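Local coordinates for protein diaminopimelate decarboxylase (Methanocaldococcus jannaschii, PDB 1TWI) that catalyses the pyridoxal-phosphate-dependent decarboxylation of meso-diaminopimelate to L-lysine, the final step of lysine biosynthesis, as a homodimer, at residues Lys52-Glu55 against Glu56-Lys60; Phe221-Glu224 against Thr225-Met229; Glu234-Glu238 against Gly239-Glu243. One frame throughout, in Å; residues are numbered along the deposited sequence.

Interaction 1 of 3, residues Lys52-Glu55 against Glu56-Lys60; sequences KRWE and EETGK
With CG of Trp-54 anti to the backbone N (chi1 -173°) and OG1 of Thr-58 between its own N and carbonyl carbon (chi1 69°), the methyl of Thr-58 comes down over the indole while its hydroxyl turns back to the helix. The contact is the C-terminal turn of helix 37-58 in the TIM-barrel domain, closed by an ST turn. Thr-58 CG2 makes a CH-pi contact 3.6 Å from the centroid of the six-membered ring of Trp-54, almost on the ring normal. Thr-58 N and Thr-58 OG1 both donate to Trp-54 O, from opposite faces of the carbonyl plane, the hydroxyl bond being 2.7 Å. The indole is further fixed by NE1 bonding to Pro-285 O, next to barrel strand 286-289. One residue earlier, Arg-53, extended from CG to NE, reaches Glu-57 one turn on by a salt bridge: NE to OE2 is 2.9 Å, in the guanidinium plane but well above that of the carboxylate, and the two planes stand 52° apart. Asn-273 of helix 264-276 takes NH2 of Arg-53. Lys-52 lays CD 3.4 Å from Glu-56 OE2, but its NZ pairs with Glu-49. Gly-59, at positive phi, leaves the helix with its N bonded to Glu-55 O, and Lys-60 N then donates to Thr-58 OG1 at 3.0 Å, nearly straight.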
# COMPACT_ATOMS: atom_id res chain seq x y z
N LYS A 52 -26.40 21.72 -12.23
CA LYS A 52 -26.53 22.78 -13.24
C LYS A 52 -27.38 23.94 -12.73
O LYS A 52 -27.32 25.04 -13.25
CB LYS A 52 -27.13 22.21 -14.54
CG LYS A 52 -28.53 21.67 -14.36
CD LYS A 52 -29.04 21.23 -15.73
CE LYS A 52 -30.24 20.32 -15.64
NZ LYS A 52 -30.37 19.60 -16.99
N ARG A 53 -28.20 23.67 -11.75
CA ARG A 53 -28.98 24.71 -11.15
C ARG A 53 -28.06 25.89 -10.68
O ARG A 53 -28.45 27.06 -10.70
CB ARG A 53 -29.73 24.13 -9.94
CG ARG A 53 -30.44 25.15 -9.12
CD ARG A 53 -31.20 24.52 -7.98
NE ARG A 53 -31.74 25.56 -7.11
CZ ARG A 53 -31.95 25.38 -5.81
NH1 ARG A 53 -31.67 24.20 -5.27
NH2 ARG A 53 -32.40 26.37 -5.06
N TRP A 54 -26.86 25.57 -10.20
CA TRP A 54 -25.96 26.65 -9.74
C TRP A 54 -25.74 27.69 -10.84
O TRP A 54 -25.94 28.89 -10.64
CB TRP A 54 -24.57 26.10 -9.31
CG TRP A 54 -23.76 27.20 -8.71
CD1 TRP A 54 -22.59 27.78 -9.20
CD2 TRP A 54 -24.03 27.84 -7.48
NE1 TRP A 54 -22.14 28.75 -8.31
CE2 TRP A 54 -23.01 28.79 -7.25
CE3 TRP A 54 -25.07 27.70 -6.52
CZ2 TRP A 54 -22.99 29.60 -6.11
CZ3 TRP A 54 -25.04 28.51 -5.39
CH2 TRP A 54 -24.02 29.44 -5.19
N GLU A 55 -25.33 27.22 -12.02
CA GLU A 55 -25.08 28.13 -13.16
C GLU A 55 -26.38 28.79 -13.60
O GLU A 55 -26.38 29.96 -13.95
CB GLU A 55 -24.48 27.37 -14.38
CG GLU A 55 -24.72 28.04 -15.81
CD GLU A 55 -25.51 27.15 -16.90
OE1 GLU A 55 -26.62 27.56 -17.38
OE2 GLU A 55 -25.03 26.05 -17.29
N GLU A 56 -27.47 28.03 -13.58
CA GLU A 56 -28.77 28.56 -14.01
C GLU A 56 -29.23 29.71 -13.15
O GLU A 56 -29.75 30.71 -13.65
CB GLU A 56 -29.85 27.46 -13.93
CG GLU A 56 -29.64 26.34 -14.93
CD GLU A 56 -30.57 25.17 -14.72
OE1 GLU A 56 -31.28 25.11 -13.67
OE2 GLU A 56 -30.56 24.28 -15.62
N GLU A 57 -29.07 29.57 -11.85
CA GLU A 57 -29.55 30.62 -10.96
C GLU A 57 -28.62 31.75 -10.61
O GLU A 57 -29.11 32.82 -10.27
CB GLU A 57 -30.07 29.98 -9.67
CG GLU A 57 -31.59 29.63 -9.74
CD GLU A 57 -32.06 28.95 -8.47
OE1 GLU A 57 -31.72 29.48 -7.39
OE2 GLU A 57 -32.75 27.89 -8.54
N THR A 58 -27.31 31.54 -10.68
CA THR A 58 -26.31 32.55 -10.30
C THR A 58 -25.54 33.12 -11.51
O THR A 58 -24.86 34.14 -11.40
CB THR A 58 -25.21 31.92 -9.32
OG1 THR A 58 -24.40 31.01 -10.09
CG2 THR A 58 -25.84 31.17 -8.16
N GLY A 59 -25.61 32.48 -12.66
CA GLY A 59 -24.81 32.97 -13.77
C GLY A 59 -23.32 32.64 -13.59
O GLY A 59 -22.50 32.94 -14.45
N LYS A 60 -22.94 32.02 -12.47
CA LYS A 60 -21.51 31.68 -12.27
C LYS A 60 -21.16 30.29 -12.81
O LYS A 60 -22.02 29.56 -13.28
CB LYS A 60 -21.17 31.80 -10.79
CG LYS A 60 -21.30 33.26 -10.30
CD LYS A 60 -20.46 34.15 -11.19
CE LYS A 60 -19.47 35.06 -10.48
NZ LYS A 60 -20.13 36.35 -10.05

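Interaction 2 of 3, residues Phe221-Glu224 against Thr225-Met229; sequences FIEE and TRKVM
Thr-225 bonds back to the carbonyl O of Phe-221 while Glu-223 reaches forward to Lys-227, both within helix 219-237. The helix is the crossover of a beta-alpha-beta unit between strands 202-208 and 244-246 of the barrel. In the tight part Thr-225 N (2.8 Å) and Thr-225 OG1 (2.9 Å) both bond to Phe-221 O, approaching from opposite faces of its plane, so the buried hydroxyl is satisfied within its own helix. Thr-225 also touches Thr-274 and Met-275 of helix 264-276, and the side chain of Phe-221, which leaves the backbone away from 225-229, has its nearest atoms about 4 Å from Gly-250, a binding residue for pyridoxal phosphate. CG of Glu-224 lies alongside Val-228 CG2 at 4.0 Å. Buried Glu-223 bends at chi2 (69°) and Lys-227 at its own chi2 (-66°), which folds the two chains together until Lys-227 NZ meets Glu-223 OE2 at 2.6 Å on the syn side. OE2 also accepts from Asn-164 N and NZ donates to Asn-162 O, so the ion pair ties the helix to that loop. The solvent side is looser: the extended Arg-226 runs beside Ile-222, its NE 3.7 Å from Ile-222 CG2, and the guanidinium meets Glu-223 OE1 only through a water, held at its edge by NH1. Arg-226 NH1 and Glu-223 OE1 themselves stay 4.3 Å apart, too far for a direct ion pair. With the short bond to Lys-227 and these added partners, Glu-223 is probably ionised and Lys-227 protonated.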
# COMPACT_ATOMS: atom_id res chain seq x y z
N PHE A 221 -21.74 17.79 5.08
CA PHE A 221 -21.63 18.71 3.95
C PHE A 221 -22.39 20.01 4.17
O PHE A 221 -21.91 21.09 3.82
CB PHE A 221 -22.11 18.05 2.65
CG PHE A 221 -21.25 16.90 2.24
CD1 PHE A 221 -19.94 17.11 1.82
CD2 PHE A 221 -21.72 15.62 2.33
CE1 PHE A 221 -19.11 16.06 1.52
CE2 PHE A 221 -20.89 14.51 2.03
CZ PHE A 221 -19.60 14.73 1.62
N ILE A 222 -23.60 19.91 4.71
CA ILE A 222 -24.36 21.13 5.01
C ILE A 222 -23.52 21.98 6.01
O ILE A 222 -23.34 23.17 5.82
CB ILE A 222 -25.74 20.78 5.70
CG1 ILE A 222 -26.67 20.06 4.72
CG2 ILE A 222 -26.44 22.06 6.15
CD1 ILE A 222 -27.87 19.32 5.39
N GLU A 223 -23.01 21.36 7.07
CA GLU A 223 -22.25 22.11 8.08
C GLU A 223 -20.96 22.72 7.47
O GLU A 223 -20.60 23.85 7.78
CB GLU A 223 -21.91 21.20 9.27
CG GLU A 223 -21.07 21.87 10.38
CD GLU A 223 -21.85 22.93 11.16
OE1 GLU A 223 -23.10 23.06 11.00
OE2 GLU A 223 -21.18 23.64 11.95
N GLU A 224 -20.28 21.95 6.64
CA GLU A 224 -19.10 22.48 5.93
C GLU A 224 -19.54 23.70 5.11
O GLU A 224 -18.90 24.76 5.13
CB GLU A 224 -18.53 21.43 4.93
CG GLU A 224 -17.48 22.03 3.93
CD GLU A 224 -17.16 21.12 2.73
OE1 GLU A 224 -17.91 20.11 2.48
OE2 GLU A 224 -16.19 21.43 2.00
N THR A 225 -20.65 23.58 4.39
CA THR A 225 -21.04 24.70 3.52
C THR A 225 -21.39 25.96 4.32
O THR A 225 -20.96 27.08 3.96
CB THR A 225 -22.23 24.30 2.60
OG1 THR A 225 -21.87 23.15 1.82
CG2 THR A 225 -22.54 25.39 1.65
N ARG A 226 -22.11 25.75 5.43
CA ARG A 226 -22.45 26.89 6.26
C ARG A 226 -21.17 27.56 6.79
O ARG A 226 -21.05 28.77 6.76
CB ARG A 226 -23.26 26.44 7.47
CG ARG A 226 -24.66 25.85 7.15
CD ARG A 226 -25.37 25.48 8.46
NE ARG A 226 -26.75 25.04 8.26
CZ ARG A 226 -27.56 24.63 9.24
NH1 ARG A 226 -27.10 24.60 10.51
NH2 ARG A 226 -28.85 24.32 8.95
N LYS A 227 -20.24 26.78 7.31
CA LYS A 227 -19.07 27.41 7.94
C LYS A 227 -18.07 28.03 6.96
O LYS A 227 -17.37 29.01 7.29
CB LYS A 227 -18.44 26.41 8.90
CG LYS A 227 -19.47 25.96 9.99
CD LYS A 227 -19.79 27.17 10.86
CE LYS A 227 -21.11 26.97 11.69
NZ LYS A 227 -20.91 26.11 12.83
N VAL A 228 -18.02 27.46 5.75
CA VAL A 228 -17.18 28.02 4.70
C VAL A 228 -17.82 29.35 4.27
O VAL A 228 -17.14 30.38 4.17
CB VAL A 228 -17.04 27.07 3.48
CG1 VAL A 228 -16.38 27.83 2.29
CG2 VAL A 228 -16.18 25.84 3.87
N MET A 229 -19.12 29.35 4.05
CA MET A 229 -19.76 30.59 3.66
C MET A 229 -19.69 31.65 4.78
O MET A 229 -19.57 32.86 4.49
CB MET A 229 -21.23 30.32 3.20
CG MET A 229 -21.33 29.56 1.85
SD MET A 229 -20.41 30.36 0.47
CE MET A 229 -21.56 31.70 -0.01
O HOH W 1 -24.62 24.84 11.93

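Interaction 3 of 3, residues Glu234-Glu238 against Gly239-Glu243; sequences ELKEE and GIEIE
Gly-239 adopts positive phi (79°) just beyond the last turn of helix 219-237 and reverses the chain, so that Ile-240 folds back on Leu-235. This is a Schellman motif with Gly-239 as C-prime residue: Ile-240 N donates to Leu-235 O at 2.9 Å and Gly-239 N to Lys-236 O at 2.8 Å, both from above the carbonyl planes. The reversal leads the chain to strand 244-246 of the TIM barrel and puts three apolar side chains together on the inner side. Leu-235 divides its two methyls between the isoleucines: CD2 lies 4.0 Å from Ile-240 CD1, and CD1 rests 3.7 Å from Ile-242 CG1. Around them stand Leu-197 and Met-190 of helix 188-198 and Val-207 of strand 202-208, which close the cluster against the barrel. On the outer side Glu-238 turns its carboxylate to Lys-194 in a salt bridge. Lys-236 has CG anti to its backbone N (chi1 -174°) and bends at chi2 and chi4, which brings it to run beside Glu-241 in the same direction. Their charges are paired only loosely: Lys-236 NZ stands 3.8 Å from Glu-241 OE2, a long salt bridge. A water fills in, accepting from Lys-236 NZ at 3.1 Å and donating to Glu-241 OE2 at 3.3 Å.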
# COMPACT_ATOMS: atom_id res chain seq x y z
N GLU A 234 -17.17 36.75 6.67
CA GLU A 234 -16.10 37.38 7.46
C GLU A 234 -15.06 38.10 6.55
O GLU A 234 -14.61 39.23 6.86
CB GLU A 234 -15.41 36.36 8.35
CG GLU A 234 -14.35 36.95 9.32
CD GLU A 234 -13.66 35.89 10.21
OE1 GLU A 234 -12.67 36.24 10.92
OE2 GLU A 234 -14.08 34.70 10.21
N LEU A 235 -14.69 37.48 5.43
CA LEU A 235 -13.74 38.11 4.52
C LEU A 235 -14.35 39.38 3.92
O LEU A 235 -13.69 40.42 3.80
CB LEU A 235 -13.35 37.14 3.40
CG LEU A 235 -12.36 36.06 3.80
CD1 LEU A 235 -12.34 35.03 2.68
CD2 LEU A 235 -10.93 36.65 4.03
N LYS A 236 -15.61 39.30 3.53
CA LYS A 236 -16.30 40.43 2.93
C LYS A 236 -16.34 41.64 3.91
O LYS A 236 -16.22 42.78 3.49
CB LYS A 236 -17.72 40.03 2.53
CG LYS A 236 -18.45 41.13 1.76
CD LYS A 236 -17.85 41.27 0.39
CE LYS A 236 -18.42 42.44 -0.34
NZ LYS A 236 -19.54 41.94 -1.10
N GLU A 237 -16.52 41.38 5.20
CA GLU A 237 -16.49 42.45 6.19
C GLU A 237 -15.11 43.13 6.19
O GLU A 237 -14.98 44.31 6.56
CB GLU A 237 -16.80 41.92 7.59
CG GLU A 237 -18.27 41.49 7.75
CD GLU A 237 -18.52 40.56 8.95
OE1 GLU A 237 -19.71 40.34 9.27
OE2 GLU A 237 -17.56 40.02 9.57
N GLU A 238 -14.06 42.39 5.82
CA GLU A 238 -12.74 43.02 5.73
C GLU A 238 -12.51 43.64 4.34
O GLU A 238 -11.39 44.02 4.00
CB GLU A 238 -11.62 42.00 6.02
CG GLU A 238 -11.73 41.35 7.40
CD GLU A 238 -11.72 42.40 8.50
OE1 GLU A 238 -10.73 43.12 8.61
OE2 GLU A 238 -12.70 42.51 9.23
N GLY A 239 -13.54 43.74 3.51
CA GLY A 239 -13.33 44.29 2.17
C GLY A 239 -12.73 43.29 1.18
O GLY A 239 -12.28 43.66 0.09
N ILE A 240 -12.75 42.00 1.53
CA ILE A 240 -12.16 40.97 0.66
C ILE A 240 -13.24 40.14 -0.07
O ILE A 240 -14.12 39.58 0.59
CB ILE A 240 -11.22 40.06 1.53
CG1 ILE A 240 -10.11 40.94 2.14
CG2 ILE A 240 -10.62 38.88 0.66
CD1 ILE A 240 -9.32 40.25 3.32
N GLU A 241 -13.17 40.07 -1.41
CA GLU A 241 -14.12 39.31 -2.23
C GLU A 241 -13.52 38.00 -2.71
O GLU A 241 -12.33 37.91 -3.05
CB GLU A 241 -14.56 40.10 -3.47
CG GLU A 241 -15.46 41.28 -3.14
CD GLU A 241 -16.22 41.75 -4.40
OE1 GLU A 241 -15.55 41.92 -5.47
OE2 GLU A 241 -17.47 41.92 -4.33
N ILE A 242 -14.38 36.99 -2.75
CA ILE A 242 -14.00 35.63 -3.15
C ILE A 242 -14.64 35.19 -4.50
O ILE A 242 -15.85 35.10 -4.61
CB ILE A 242 -14.42 34.67 -2.00
CG1 ILE A 242 -13.56 34.98 -0.77
CG2 ILE A 242 -14.22 33.17 -2.42
CD1 ILE A 242 -12.01 34.71 -1.08
N GLU A 243 -13.84 34.86 -5.51
CA GLU A 243 -14.37 34.46 -6.81
C GLU A 243 -14.85 33.03 -6.92
O GLU A 243 -15.82 32.72 -7.64
CB GLU A 243 -13.31 34.72 -7.91
CG GLU A 243 -13.02 36.22 -8.04
CD GLU A 243 -11.77 36.56 -8.83
OE1 GLU A 243 -11.38 35.74 -9.71
OE2 GLU A 243 -11.19 37.67 -8.58
O HOH W 2 -18.78 39.42 -2.70

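Interactions 2 and 3 belong to one helix, 219-237, as its N-terminal half and its C-terminal end; their centres are about 17 Å apart. Interaction 1 ends a different helix, 37-58. All three lie in the barrel domain, and helix 264-276 is shared packing ground for interactions 1 and 2. The N-terminal half is largely buried, comes closest to the cofactor and has a short, well-supported ion pair; interaction 1 is a surface contact and interaction 3 partly buried, both far from the annotated sites. Both helix ends leave through a positive-phi glycine, but a threonine ST turn and an indole finish 52-60, whereas a Schellman motif and aliphatic side chains finish 234-243.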